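Local coordinates for fructosyl amine: oxygen oxidoreductase (Aspergillus fumigatus, PDB 3DJE), which oxidises the sugar-amine linkage of fructosyl amino acids (Amadori products) with bound FAD and molecular oxygen, thereby deglycating them, at residues 341-346 against 363-368; 337-342 against 407-412; 225-230 against 356-361. One frame throughout, in Å; residues are numbered along the deposited sequence.

Contact 1. Residues 341-346 against 363-368; sequences ANREFL and SGRGFK. With FAD (flavin-adenine dinucleotide), chain C; FSA (1-S-(carboxymethyl)-1-thio-beta-D-fructopyranose), chain D.
Arg343 takes hold of Ser363 side-on, NE and NH2 each donating to Ser363 O at 3.0 Å, with that oxygen tilted slightly from the guanidinium plane. A bend at chi3 (68°) turns NE toward the carbonyl, and further back CB of Arg343 rests 3.7 Å from CB of Ser363. The grip is returned by Arg365, whose NE and NH2 both point at Arg343 O, the NH2 bond being 2.9 Å long; here the acceptor lies in the guanidinium plane. The loop that supplies Arg365 leads from strand 356-360 of the FAD-binding sheet to helix 373-382, and it lines the active site. Gly364 O accepts from O5 of FSA, the amides of Gly366, Phe367 and Lys368 bond to FAD O3', N1 and O2, and Lys368 NZ bonds to FAD O2 and, at 2.6 Å, to FSA OAB. Next along, Glu344 folds back to form a salt bridge from OE1 to Arg365 NH2 (3.1 Å), its carboxylate standing almost perpendicular to the guanidinium, at 88°. Asn70 bonds to both of these atoms through its amide. Phe345 then lies over one face of the Arg365 guanidinium, CE1 3.8 Å above its centre and the two planes only 23° apart, while Trp17 and Tyr369 make edge-to-face contacts with the phenyl ring.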
loop_
_atom_site.group_PDB
_atom_site.type_symbol
_atom_site.label_atom_id
_atom_site.label_comp_id
_atom_site.label_asym_id
_atom_site.label_seq_id
_atom_site.Cartn_x
_atom_site.Cartn_y
_atom_site.Cartn_z
ATOM N N ALA A 341 11.483 6.216 -8.175
ATOM C CA ALA A 341 11.531 6.508 -9.615
ATOM C C ALA A 341 11.261 5.300 -10.511
ATOM O O ALA A 341 10.887 5.460 -11.675
ATOM C CB ALA A 341 12.878 7.164 -9.992
ATOM N N ASN A 342 11.454 4.102 -9.961
ATOM C CA ASN A 342 11.214 2.846 -10.689
ATOM C C ASN A 342 10.299 1.880 -9.923
ATOM O O ASN A 342 10.196 0.699 -10.264
ATOM C CB ASN A 342 12.550 2.170 -11.015
ATOM C CG ASN A 342 13.298 1.729 -9.776
ATOM O OD1 ASN A 342 12.903 2.040 -8.642
ATOM N ND2 ASN A 342 14.399 1.010 -9.979
ATOM N N ARG A 343 9.664 2.403 -8.871
ATOM C CA ARG A 343 8.745 1.641 -8.008
ATOM C C ARG A 343 9.377 0.412 -7.339
ATOM O O ARG A 343 8.688 -0.539 -6.964
ATOM C CB ARG A 343 7.434 1.321 -8.726
ATOM C CG ARG A 343 6.613 2.568 -8.981
ATOM C CD ARG A 343 5.298 2.206 -9.636
ATOM N NE ARG A 343 4.434 1.468 -8.720
ATOM C CZ ARG A 343 3.309 0.861 -9.081
ATOM N NH1 ARG A 343 2.909 0.909 -10.352
ATOM N NH2 ARG A 343 2.590 0.223 -8.172
ATOM N N GLU A 344 10.686 0.473 -7.154
ATOM C CA GLU A 344 11.378 -0.471 -6.275
ATOM C C GLU A 344 11.512 0.107 -4.868
ATOM O O GLU A 344 11.554 1.325 -4.689
ATOM C CB GLU A 344 12.760 -0.834 -6.817
ATOM C CG GLU A 344 12.787 -1.410 -8.231
ATOM C CD GLU A 344 12.015 -2.735 -8.418
ATOM O OE1 GLU A 344 11.585 -3.390 -7.433
ATOM O OE2 GLU A 344 11.840 -3.131 -9.593
ATOM N N PHE A 345 11.591 -0.769 -3.870
ATOM C CA PHE A 345 11.543 -0.323 -2.478
ATOM C C PHE A 345 12.828 0.390 -2.065
ATOM O O PHE A 345 13.875 0.250 -2.725
ATOM C CB PHE A 345 11.284 -1.507 -1.537
ATOM C CG PHE A 345 10.070 -2.313 -1.897
ATOM C CD1 PHE A 345 8.928 -1.694 -2.432
ATOM C CD2 PHE A 345 10.049 -3.682 -1.663
ATOM C CE1 PHE A 345 7.776 -2.431 -2.769
ATOM C CE2 PHE A 345 8.908 -4.442 -1.988
ATOM C CZ PHE A 345 7.768 -3.815 -2.535
ATOM N N LEU A 346 12.744 1.167 -0.981
ATOM C CA LEU A 346 13.892 1.884 -0.442
ATOM C C LEU A 346 14.081 1.423 1.006
ATOM O O LEU A 346 13.435 1.926 1.938
ATOM C CB LEU A 346 13.684 3.408 -0.525
ATOM C CG LEU A 346 14.796 4.288 0.048
ATOM C CD1 LEU A 346 16.211 3.838 -0.370
ATOM C CD2 LEU A 346 14.507 5.721 -0.374
ATOM N N SER A 363 5.811 2.351 -2.833
ATOM C CA SER A 363 5.462 2.534 -4.256
ATOM C C SER A 363 4.067 1.991 -4.629
ATOM O O SER A 363 3.840 1.474 -5.743
ATOM C CB SER A 363 6.573 1.953 -5.145
ATOM O OG SER A 363 7.809 2.627 -4.917
ATOM N N GLY A 364 3.125 2.152 -3.702
ATOM C CA GLY A 364 1.735 1.763 -3.946
ATOM C C GLY A 364 1.545 0.285 -4.172
ATOM O O GLY A 364 0.574 -0.124 -4.816
ATOM N N ARG A 365 2.445 -0.535 -3.624
ATOM C CA ARG A 365 2.295 -1.982 -3.779
ATOM C C ARG A 365 2.852 -2.729 -2.571
ATOM O O ARG A 365 3.178 -3.899 -2.671
ATOM C CB ARG A 365 2.965 -2.443 -5.076
ATOM C CG ARG A 365 4.481 -2.308 -5.087
ATOM C CD ARG A 365 5.020 -2.529 -6.490
ATOM N NE ARG A 365 6.480 -2.483 -6.544
ATOM C CZ ARG A 365 7.278 -3.534 -6.359
ATOM N NH1 ARG A 365 6.757 -4.736 -6.099
ATOM N NH2 ARG A 365 8.600 -3.391 -6.435
ATOM N N GLY A 366 2.925 -2.057 -1.421
ATOM C CA GLY A 366 3.625 -2.632 -0.285
ATOM C C GLY A 366 2.796 -3.393 0.737
ATOM O O GLY A 366 3.375 -3.977 1.661
ATOM N N PHE A 367 1.463 -3.394 0.633
ATOM C CA PHE A 367 0.722 -4.004 1.731
ATOM C C PHE A 367 0.984 -5.495 1.847
ATOM O O PHE A 367 1.124 -6.033 2.959
ATOM C CB PHE A 367 -0.787 -3.780 1.732
ATOM C CG PHE A 367 -1.423 -4.362 2.972
ATOM C CD1 PHE A 367 -1.344 -3.670 4.183
ATOM C CD2 PHE A 367 -1.939 -5.655 2.968
ATOM C CE1 PHE A 367 -1.841 -4.242 5.381
ATOM C CE2 PHE A 367 -2.447 -6.229 4.151
ATOM C CZ PHE A 367 -2.382 -5.524 5.354
ATOM N N LYS A 368 1.027 -6.144 0.698
ATOM C CA LYS A 368 1.124 -7.602 0.679
ATOM C C LYS A 368 2.369 -8.113 1.403
ATOM O O LYS A 368 2.414 -9.289 1.758
ATOM C CB LYS A 368 1.051 -8.141 -0.750
ATOM C CG LYS A 368 2.205 -7.739 -1.630
ATOM C CD LYS A 368 1.967 -8.171 -3.094
ATOM C CE LYS A 368 0.961 -7.296 -3.836
ATOM N NZ LYS A 368 1.431 -5.877 -4.017
HETATM P PA FAD C . 1.582 3.449 5.892
HETATM O O1A FAD C . 0.994 2.137 6.183
HETATM O O2A FAD C . 0.722 4.491 5.251
HETATM O O5B FAD C . 2.161 3.942 7.278
HETATM C C5B FAD C . 2.721 5.244 7.469
HETATM C C4B FAD C . 2.583 5.569 8.962
HETATM O O4B FAD C . 3.363 6.769 9.120
HETATM C C3B FAD C . 1.109 5.942 9.246
HETATM O O3B FAD C . 0.537 5.074 10.238
HETATM C C2B FAD C . 1.240 7.387 9.752
HETATM O O2B FAD C . 0.321 7.678 10.852
HETATM C C1B FAD C . 2.738 7.456 10.161
HETATM N N9A FAD C . 3.104 8.895 10.331
HETATM C C8A FAD C . 2.740 9.952 9.574
HETATM N N7A FAD C . 3.246 11.076 10.121
HETATM C C5A FAD C . 3.926 10.724 11.221
HETATM C C6A FAD C . 4.638 11.437 12.192
HETATM N N6A FAD C . 4.725 12.786 12.117
HETATM N N1A FAD C . 5.220 10.758 13.200
HETATM C C2A FAD C . 5.129 9.425 13.287
HETATM N N3A FAD C . 4.453 8.713 12.380
HETATM C C4A FAD C . 3.848 9.345 11.346
HETATM N N1 FAD C . -0.722 -2.767 -1.630
HETATM C C2 FAD C . -0.871 -4.132 -1.867
HETATM O O2 FAD C . 0.037 -4.931 -1.628
HETATM N N3 FAD C . -2.077 -4.597 -2.394
HETATM C C4 FAD C . -3.125 -3.735 -2.699
HETATM O O4 FAD C . -4.181 -4.184 -3.161
HETATM C C4X FAD C . -2.954 -2.361 -2.473
HETATM N N5 FAD C . -3.977 -1.467 -2.782
HETATM C C5X FAD C . -3.864 -0.136 -2.391
HETATM C C6 FAD C . -4.976 0.691 -2.517
HETATM C C7 FAD C . -4.914 2.013 -2.094
HETATM C C7M FAD C . -6.164 2.885 -2.280
HETATM C C8 FAD C . -3.747 2.510 -1.516
HETATM C C8M FAD C . -3.708 3.959 -0.975
HETATM C C9 FAD C . -2.636 1.667 -1.375
HETATM C C9A FAD C . -2.692 0.334 -1.801
HETATM N N10 FAD C . -1.589 -0.534 -1.685
HETATM C C10 FAD C . -1.754 -1.895 -1.939
HETATM C "C1'" FAD C . -0.272 -0.021 -1.282
HETATM C "C2'" FAD C . -0.073 -0.222 0.221
HETATM O "O2'" FAD C . -1.289 0.112 0.926
HETATM C "C3'" FAD C . 1.079 0.658 0.696
HETATM O "O3'" FAD C . 2.195 0.502 -0.204
HETATM C "C4'" FAD C . 1.559 0.276 2.101
HETATM O "O4'" FAD C . 0.467 0.087 3.001
HETATM C "C5'" FAD C . 2.462 1.394 2.635
HETATM O "O5'" FAD C . 2.968 1.027 3.929
HETATM P P FAD C . 3.881 2.055 4.755
HETATM O O1P FAD C . 5.013 2.502 3.890
HETATM O O2P FAD C . 4.141 1.403 6.054
HETATM O O3P FAD C . 2.931 3.325 5.020
HETATM O OAB FSA D . -0.229 -4.640 -5.536
HETATM C CAL FSA D . -1.342 -4.988 -5.984
HETATM O OAA FSA D . -1.561 -6.157 -6.395
HETATM C CAH FSA D . -2.486 -3.998 -6.078
HETATM S SAK FSA D . -2.000 -2.360 -5.639
HETATM C C1 FSA D . -3.572 -1.618 -5.981
HETATM C C2 FSA D . -3.427 -0.109 -6.223
HETATM O O2 FSA D . -4.698 0.535 -6.035
HETATM C C3 FSA D . -2.923 0.180 -7.641
HETATM O O3 FSA D . -3.904 -0.229 -8.606
HETATM C C4 FSA D . -2.535 1.650 -7.826
HETATM O O4 FSA D . -1.894 1.821 -9.101
HETATM C C5 FSA D . -1.574 2.129 -6.733
HETATM O O5 FSA D . -0.284 1.532 -6.885
HETATM C C6 FSA D . -2.159 1.802 -5.367
HETATM O O6 FSA D . -2.444 0.394 -5.290
#

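Contact 2. Residues 337-342 against 407-412; sequences CADTAN and DTLGRF. With FSA (1-S-(carboxymethyl)-1-thio-beta-D-fructopyranose), chain D; FAD (flavin-adenine dinucleotide), chain C.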
loop_
_atom_site.group_PDB
_atom_site.type_symbol
_atom_site.label_atom_id
_atom_site.label_comp_id
_atom_site.label_asym_id
_atom_site.label_seq_id
_atom_site.Cartn_x
_atom_site.Cartn_y
_atom_site.Cartn_z
ATOM N N CYS A 337 0.576 6.772 -0.596
ATOM C CA CYS A 337 1.836 6.029 -0.496
ATOM C C CYS A 337 2.919 6.910 -1.106
ATOM O O CYS A 337 2.723 8.130 -1.273
ATOM C CB CYS A 337 1.724 4.654 -1.168
ATOM S SG CYS A 337 3.052 3.457 -0.739
ATOM N N ALA A 338 4.061 6.321 -1.431
ATOM C CA ALA A 338 5.140 7.095 -2.051
ATOM C C ALA A 338 5.937 6.264 -3.018
ATOM O O ALA A 338 6.438 5.193 -2.659
ATOM C CB ALA A 338 6.044 7.725 -1.000
ATOM N N ASP A 339 6.055 6.768 -4.245
ATOM C CA ASP A 339 6.685 6.032 -5.341
ATOM C C ASP A 339 8.142 6.437 -5.492
ATOM O O ASP A 339 8.475 7.641 -5.524
ATOM C CB ASP A 339 6.012 6.355 -6.676
ATOM C CG ASP A 339 4.639 5.739 -6.829
ATOM O OD1 ASP A 339 4.451 4.559 -6.466
ATOM O OD2 ASP A 339 3.778 6.444 -7.377
ATOM N N THR A 340 9.010 5.440 -5.595
ATOM C CA THR A 340 10.379 5.666 -6.049
ATOM C C THR A 340 10.355 5.811 -7.581
ATOM O O THR A 340 9.328 5.554 -8.217
ATOM C CB THR A 340 11.316 4.529 -5.633
ATOM O OG1 THR A 340 10.797 3.303 -6.158
ATOM C CG2 THR A 340 11.441 4.429 -4.079
ATOM N N ALA A 341 11.483 6.216 -8.175
ATOM C CA ALA A 341 11.531 6.508 -9.615
ATOM C C ALA A 341 11.261 5.300 -10.511
ATOM O O ALA A 341 10.887 5.460 -11.675
ATOM C CB ALA A 341 12.878 7.164 -9.992
ATOM N N ASN A 342 11.454 4.102 -9.961
ATOM C CA ASN A 342 11.214 2.846 -10.689
ATOM C C ASN A 342 10.299 1.880 -9.923
ATOM O O ASN A 342 10.196 0.699 -10.264
ATOM C CB ASN A 342 12.550 2.170 -11.015
ATOM C CG ASN A 342 13.298 1.729 -9.776
ATOM O OD1 ASN A 342 12.903 2.040 -8.642
ATOM N ND2 ASN A 342 14.399 1.010 -9.979
ATOM N N ASP A 407 5.673 11.323 -14.254
ATOM C CA ASP A 407 5.829 9.952 -14.770
ATOM C C ASP A 407 4.683 9.075 -14.263
ATOM O O ASP A 407 4.465 8.954 -13.047
ATOM C CB ASP A 407 7.181 9.361 -14.329
ATOM C CG ASP A 407 7.575 8.082 -15.084
ATOM O OD1 ASP A 407 6.715 7.381 -15.668
ATOM O OD2 ASP A 407 8.786 7.754 -15.070
ATOM N N THR A 408 3.963 8.449 -15.190
ATOM C CA THR A 408 2.830 7.598 -14.813
ATOM C C THR A 408 3.267 6.257 -14.204
ATOM O O THR A 408 2.442 5.525 -13.642
ATOM C CB THR A 408 1.881 7.351 -16.007
ATOM O OG1 THR A 408 2.638 6.857 -17.120
ATOM C CG2 THR A 408 1.165 8.641 -16.397
ATOM N N LEU A 409 4.553 5.935 -14.345
ATOM C CA LEU A 409 5.171 4.750 -13.705
ATOM C C LEU A 409 4.419 3.437 -13.944
ATOM O O LEU A 409 4.222 2.642 -13.016
ATOM C CB LEU A 409 5.362 4.985 -12.198
ATOM C CG LEU A 409 6.363 6.086 -11.844
ATOM C CD1 LEU A 409 6.315 6.412 -10.353
ATOM C CD2 LEU A 409 7.756 5.720 -12.263
ATOM N N GLY A 410 4.007 3.226 -15.191
ATOM C CA GLY A 410 3.352 1.988 -15.590
ATOM C C GLY A 410 1.899 1.864 -15.179
ATOM O O GLY A 410 1.297 0.802 -15.363
ATOM N N ARG A 411 1.328 2.939 -14.642
ATOM C CA ARG A 411 -0.092 2.959 -14.288
ATOM C C ARG A 411 -0.936 3.578 -15.397
ATOM O O ARG A 411 -0.455 4.426 -16.161
ATOM C CB ARG A 411 -0.327 3.724 -12.983
ATOM C CG ARG A 411 0.412 3.159 -11.774
ATOM C CD ARG A 411 0.016 3.955 -10.543
ATOM N NE ARG A 411 0.552 3.405 -9.293
ATOM C CZ ARG A 411 1.627 3.870 -8.657
ATOM N NH1 ARG A 411 2.329 4.891 -9.155
ATOM N NH2 ARG A 411 2.012 3.317 -7.503
ATOM N N PHE A 412 -2.193 3.157 -15.447
ATOM C CA PHE A 412 -3.155 3.601 -16.450
ATOM C C PHE A 412 -4.481 3.984 -15.800
ATOM O O PHE A 412 -4.650 3.849 -14.579
ATOM C CB PHE A 412 -3.373 2.498 -17.493
ATOM C CG PHE A 412 -2.159 2.225 -18.320
ATOM C CD1 PHE A 412 -1.882 3.009 -19.437
ATOM C CD2 PHE A 412 -1.262 1.222 -17.958
ATOM C CE1 PHE A 412 -0.737 2.778 -20.207
ATOM C CE2 PHE A 412 -0.115 0.985 -18.717
ATOM C CZ PHE A 412 0.145 1.762 -19.842
HETATM O OAB FSA D . -0.229 -4.640 -5.536
HETATM C CAL FSA D . -1.342 -4.988 -5.984
HETATM O OAA FSA D . -1.561 -6.157 -6.395
HETATM C CAH FSA D . -2.486 -3.998 -6.078
HETATM S SAK FSA D . -2.000 -2.360 -5.639
HETATM C C1 FSA D . -3.572 -1.618 -5.981
HETATM C C2 FSA D . -3.427 -0.109 -6.223
HETATM O O2 FSA D . -4.698 0.535 -6.035
HETATM C C3 FSA D . -2.923 0.180 -7.641
HETATM O O3 FSA D . -3.904 -0.229 -8.606
HETATM C C4 FSA D . -2.535 1.650 -7.826
HETATM O O4 FSA D . -1.894 1.821 -9.101
HETATM C C5 FSA D . -1.574 2.129 -6.733
HETATM O O5 FSA D . -0.284 1.532 -6.885
HETATM C C6 FSA D . -2.159 1.802 -5.367
HETATM O O6 FSA D . -2.444 0.394 -5.290
HETATM P PA FAD C . 1.582 3.449 5.892
HETATM O O1A FAD C . 0.994 2.137 6.183
HETATM O O2A FAD C . 0.722 4.491 5.251
HETATM O O5B FAD C . 2.161 3.942 7.278
HETATM C C5B FAD C . 2.721 5.244 7.469
HETATM C C4B FAD C . 2.583 5.569 8.962
HETATM O O4B FAD C . 3.363 6.769 9.120
HETATM C C3B FAD C . 1.109 5.942 9.246
HETATM O O3B FAD C . 0.537 5.074 10.238
HETATM C C2B FAD C . 1.240 7.387 9.752
HETATM O O2B FAD C . 0.321 7.678 10.852
HETATM C C1B FAD C . 2.738 7.456 10.161
HETATM N N9A FAD C . 3.104 8.895 10.331
HETATM C C8A FAD C . 2.740 9.952 9.574
HETATM N N7A FAD C . 3.246 11.076 10.121
HETATM C C5A FAD C . 3.926 10.724 11.221
HETATM C C6A FAD C . 4.638 11.437 12.192
HETATM N N6A FAD C . 4.725 12.786 12.117
HETATM N N1A FAD C . 5.220 10.758 13.200
HETATM C C2A FAD C . 5.129 9.425 13.287
HETATM N N3A FAD C . 4.453 8.713 12.380
HETATM C C4A FAD C . 3.848 9.345 11.346
HETATM N N1 FAD C . -0.722 -2.767 -1.630
HETATM C C2 FAD C . -0.871 -4.132 -1.867
HETATM O O2 FAD C . 0.037 -4.931 -1.628
HETATM N N3 FAD C . -2.077 -4.597 -2.394
HETATM C C4 FAD C . -3.125 -3.735 -2.699
HETATM O O4 FAD C . -4.181 -4.184 -3.161
HETATM C C4X FAD C . -2.954 -2.361 -2.473
HETATM N N5 FAD C . -3.977 -1.467 -2.782
HETATM C C5X FAD C . -3.864 -0.136 -2.391
HETATM C C6 FAD C . -4.976 0.691 -2.517
HETATM C C7 FAD C . -4.914 2.013 -2.094
HETATM C C7M FAD C . -6.164 2.885 -2.280
HETATM C C8 FAD C . -3.747 2.510 -1.516
HETATM C C8M FAD C . -3.708 3.959 -0.975
HETATM C C9 FAD C . -2.636 1.667 -1.375
HETATM C C9A FAD C . -2.692 0.334 -1.801
HETATM N N10 FAD C . -1.589 -0.534 -1.685
HETATM C C10 FAD C . -1.754 -1.895 -1.939
HETATM C "C1'" FAD C . -0.272 -0.021 -1.282
HETATM C "C2'" FAD C . -0.073 -0.222 0.221
HETATM O "O2'" FAD C . -1.289 0.112 0.926
HETATM C "C3'" FAD C . 1.079 0.658 0.696
HETATM O "O3'" FAD C . 2.195 0.502 -0.204
HETATM C "C4'" FAD C . 1.559 0.276 2.101
HETATM O "O4'" FAD C . 0.467 0.087 3.001
HETATM C "C5'" FAD C . 2.462 1.394 2.635
HETATM O "O5'" FAD C . 2.968 1.027 3.929
HETATM P P FAD C . 3.881 2.055 4.755
HETATM O O1P FAD C . 5.013 2.502 3.890
HETATM O O2P FAD C . 4.141 1.403 6.054
HETATM O O3P FAD C . 2.931 3.325 5.020
HETATM O O HOH W 1 10.467 8.063 -12.728
#
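OD2 of Asp339 is gripped by two arginines: NH1 of Arg411 comes in at 2.8 Å, from above the carboxylate plane, and Arg232 adds a second salt bridge from strand 232-242. The other oxygen, OD1, offers its syn lone pair to Arg411 NH2 at 2.9 Å in a nearly straight bond (167°). Acid and guanidinium thus meet tip to tip, one nitrogen to each oxygen, their planes 34° apart. Arg411 runs extended from CG to NE, and its other edge is left to the ligand: NE donates to FSA O4 at 2.9 Å and NH2 to FSA O5 at 3.0 Å. Because Arg343 NH2 also lies close to Arg411 NH2, the carboxylate probably offsets some of the repulsion between them. Beside this pair Leu409 packs with CD1 against CB of Asp339 (3.7 Å) and CD2 against Ala341 O (3.2 Å). A water donates to both Ala341 O and Asp407 OD2. Leu409 and Gly410 form the corner of a type I' turn, which overlaps an Asx turn begun by Asp407 and delivers Arg411 to the pocket. This is the sugar end of the FSA pocket, a first-shell arginine on the hydroxyls O4 and O5 probably positioned by a second-shell aspartate.

Contact 3. Residues 225-230 against 356-361; sequences LDFKNQ and LVLGCG
The Phe227 ring meets Cys360 SG and Leu358 CD1 obliquely, while Leu225 CD2, from its own segment, lies 3.7 Å above one face, offset toward the rim. The sulfur approaches CE2 to 3.7 Å and lies 59° off the ring normal, a sulfur-aromatic contact of slanted geometry. A chi1 of 54° sets Cys360 SG between its own N and C, where it meets CE2 and CZ of the ring. Phe227 and Leu358 run alongside in opposite senses, CZ of the ring 3.9 Å from CD1 of the leucine. That same methyl also touches Leu225 CD2 at 3.7 Å, so Leu358 CD1 meets both the ring and Leu225. The ends of Leu225 and Leu356 meet tip to tip, with CD1 of Leu225 3.7 Å from CD2 of Leu356. No hydrogen bond crosses the contact; several polar groups of 225-230 fold the loop itself, while Gln230 OE1 turns outward to Asn396 N. Phe227 opens a type I' turn ending at Gln230, whose N and NE2 bond to Phe227 O from opposite faces of the carbonyl plane, and Asp226 adds an Asx turn through Lys228 N. Leu356, Leu358 and Cys360 are alternate residues of one strand, presenting a single apolar face. The loop packs on one face of the sheet where 212-215, 356-360 and 346-347 lie side by side, in the Rossmann-type FAD-binding domain.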
loop_
_atom_site.group_PDB
_atom_site.type_symbol
_atom_site.label_atom_id
_atom_site.label_comp_id
_atom_site.label_asym_id
_atom_site.label_seq_id
_atom_site.Cartn_x
_atom_site.Cartn_y
_atom_site.Cartn_z
ATOM N N LEU A 225 13.523 13.958 6.362
ATOM C CA LEU A 225 14.836 13.685 5.813
ATOM C C LEU A 225 14.866 14.162 4.367
ATOM O O LEU A 225 13.847 14.109 3.686
ATOM C CB LEU A 225 15.065 12.154 5.833
ATOM C CG LEU A 225 16.403 11.546 5.432
ATOM C CD1 LEU A 225 17.410 11.724 6.541
ATOM C CD2 LEU A 225 16.243 10.067 5.124
ATOM N N ASP A 226 16.043 14.571 3.899
ATOM C CA ASP A 226 16.245 14.857 2.482
ATOM C C ASP A 226 16.443 13.560 1.693
ATOM O O ASP A 226 17.524 12.967 1.735
ATOM C CB ASP A 226 17.463 15.774 2.301
ATOM C CG ASP A 226 17.667 16.221 0.852
ATOM O OD1 ASP A 226 16.888 15.833 -0.047
ATOM O OD2 ASP A 226 18.636 16.975 0.610
ATOM N N PHE A 227 15.403 13.129 0.980
ATOM C CA PHE A 227 15.499 11.914 0.186
ATOM C C PHE A 227 16.128 12.100 -1.190
ATOM O O PHE A 227 16.140 11.165 -2.001
ATOM C CB PHE A 227 14.129 11.230 0.060
ATOM C CG PHE A 227 13.748 10.430 1.271
ATOM C CD1 PHE A 227 13.086 11.033 2.340
ATOM C CD2 PHE A 227 14.067 9.080 1.349
ATOM C CE1 PHE A 227 12.730 10.286 3.470
ATOM C CE2 PHE A 227 13.711 8.317 2.480
ATOM C CZ PHE A 227 13.058 8.927 3.540
ATOM N N LYS A 228 16.629 13.302 -1.480
ATOM C CA LYS A 228 17.231 13.552 -2.795
ATOM C C LYS A 228 16.289 13.159 -3.960
ATOM O O LYS A 228 16.704 12.496 -4.916
ATOM C CB LYS A 228 18.577 12.817 -2.913
ATOM C CG LYS A 228 19.531 13.008 -1.730
ATOM C CD LYS A 228 19.966 14.455 -1.591
ATOM C CE LYS A 228 20.962 14.623 -0.459
ATOM N NZ LYS A 228 21.193 16.061 -0.157
ATOM N N ASN A 229 15.021 13.550 -3.840
ATOM C CA ASN A 229 13.985 13.313 -4.847
ATOM C C ASN A 229 13.620 11.846 -5.042
ATOM O O ASN A 229 12.940 11.506 -6.002
ATOM C CB ASN A 229 14.327 13.984 -6.196
ATOM C CG ASN A 229 14.503 15.492 -6.063
ATOM O OD1 ASN A 229 13.724 16.165 -5.374
ATOM N ND2 ASN A 229 15.538 16.022 -6.701
ATOM N N GLN A 230 14.040 10.982 -4.120
ATOM C CA GLN A 230 13.725 9.548 -4.274
ATOM C C GLN A 230 12.258 9.188 -4.041
ATOM O O GLN A 230 11.802 8.150 -4.533
ATOM C CB GLN A 230 14.600 8.684 -3.374
ATOM C CG GLN A 230 16.039 8.546 -3.830
ATOM C CD GLN A 230 16.859 7.805 -2.809
ATOM O OE1 GLN A 230 16.973 6.580 -2.860
ATOM N NE2 GLN A 230 17.418 8.542 -1.851
ATOM N N LEU A 356 20.555 5.613 11.323
ATOM C CA LEU A 356 19.245 5.670 10.651
ATOM C C LEU A 356 19.042 4.522 9.669
ATOM O O LEU A 356 19.939 4.208 8.873
ATOM C CB LEU A 356 19.076 7.008 9.923
ATOM C CG LEU A 356 17.746 7.262 9.195
ATOM C CD1 LEU A 356 16.591 7.322 10.182
ATOM C CD2 LEU A 356 17.806 8.546 8.357
ATOM N N VAL A 357 17.856 3.912 9.735
ATOM C CA VAL A 357 17.449 2.861 8.799
ATOM C C VAL A 357 16.172 3.321 8.102
ATOM O O VAL A 357 15.235 3.767 8.759
ATOM C CB VAL A 357 17.185 1.520 9.517
ATOM C CG1 VAL A 357 16.863 0.412 8.504
ATOM C CG2 VAL A 357 18.413 1.102 10.341
ATOM N N LEU A 358 16.156 3.216 6.779
ATOM C CA LEU A 358 14.999 3.572 5.962
ATOM C C LEU A 358 14.168 2.337 5.691
ATOM O O LEU A 358 14.716 1.308 5.316
ATOM C CB LEU A 358 15.443 4.152 4.605
ATOM C CG LEU A 358 16.084 5.554 4.552
ATOM C CD1 LEU A 358 15.410 6.519 5.532
ATOM C CD2 LEU A 358 17.573 5.463 4.798
ATOM N N GLY A 359 12.856 2.433 5.861
ATOM C CA GLY A 359 11.975 1.372 5.403
ATOM C C GLY A 359 10.800 2.023 4.717
ATOM O O GLY A 359 9.754 2.229 5.327
ATOM N N CYS A 360 10.999 2.406 3.463
ATOM C CA CYS A 360 9.958 3.141 2.745
ATOM C C CYS A 360 10.013 2.974 1.236
ATOM O O CYS A 360 10.594 2.014 0.739
ATOM C CB CYS A 360 9.936 4.612 3.134
ATOM S SG CYS A 360 11.519 5.361 2.938
ATOM N N GLY A 361 9.359 3.893 0.525
ATOM C CA GLY A 361 9.184 3.776 -0.918
ATOM C C GLY A 361 8.419 2.525 -1.335
ATOM O O GLY A 361 8.755 1.883 -2.321
#

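In the fold
All three contacts are buried, but contact 1 lies nearest the middle of the chain, about 8 Å between centres, and contact 3 farthest, about 17 Å. Contacts 1 and 2 share Ala341 and Asn342 and both reach FAD and FSA; Ser363 ties them together, its N probably bonded to Ala338 O and its OG to Thr340 N. Both are polar and built on arginines, gripping mainly backbone carbonyls in contact 1 and a carboxylate in contact 2. Contact 3 is apolar and belongs to the FAD-binding sheet, yet it adjoins contact 1: Leu346 N probably bonds to Cys360 O, and Leu346 CD2 packs on Phe227. With contact 2 it has looser dealings, Thr340 CG2 resting near Gln230 O and Gly361 CA.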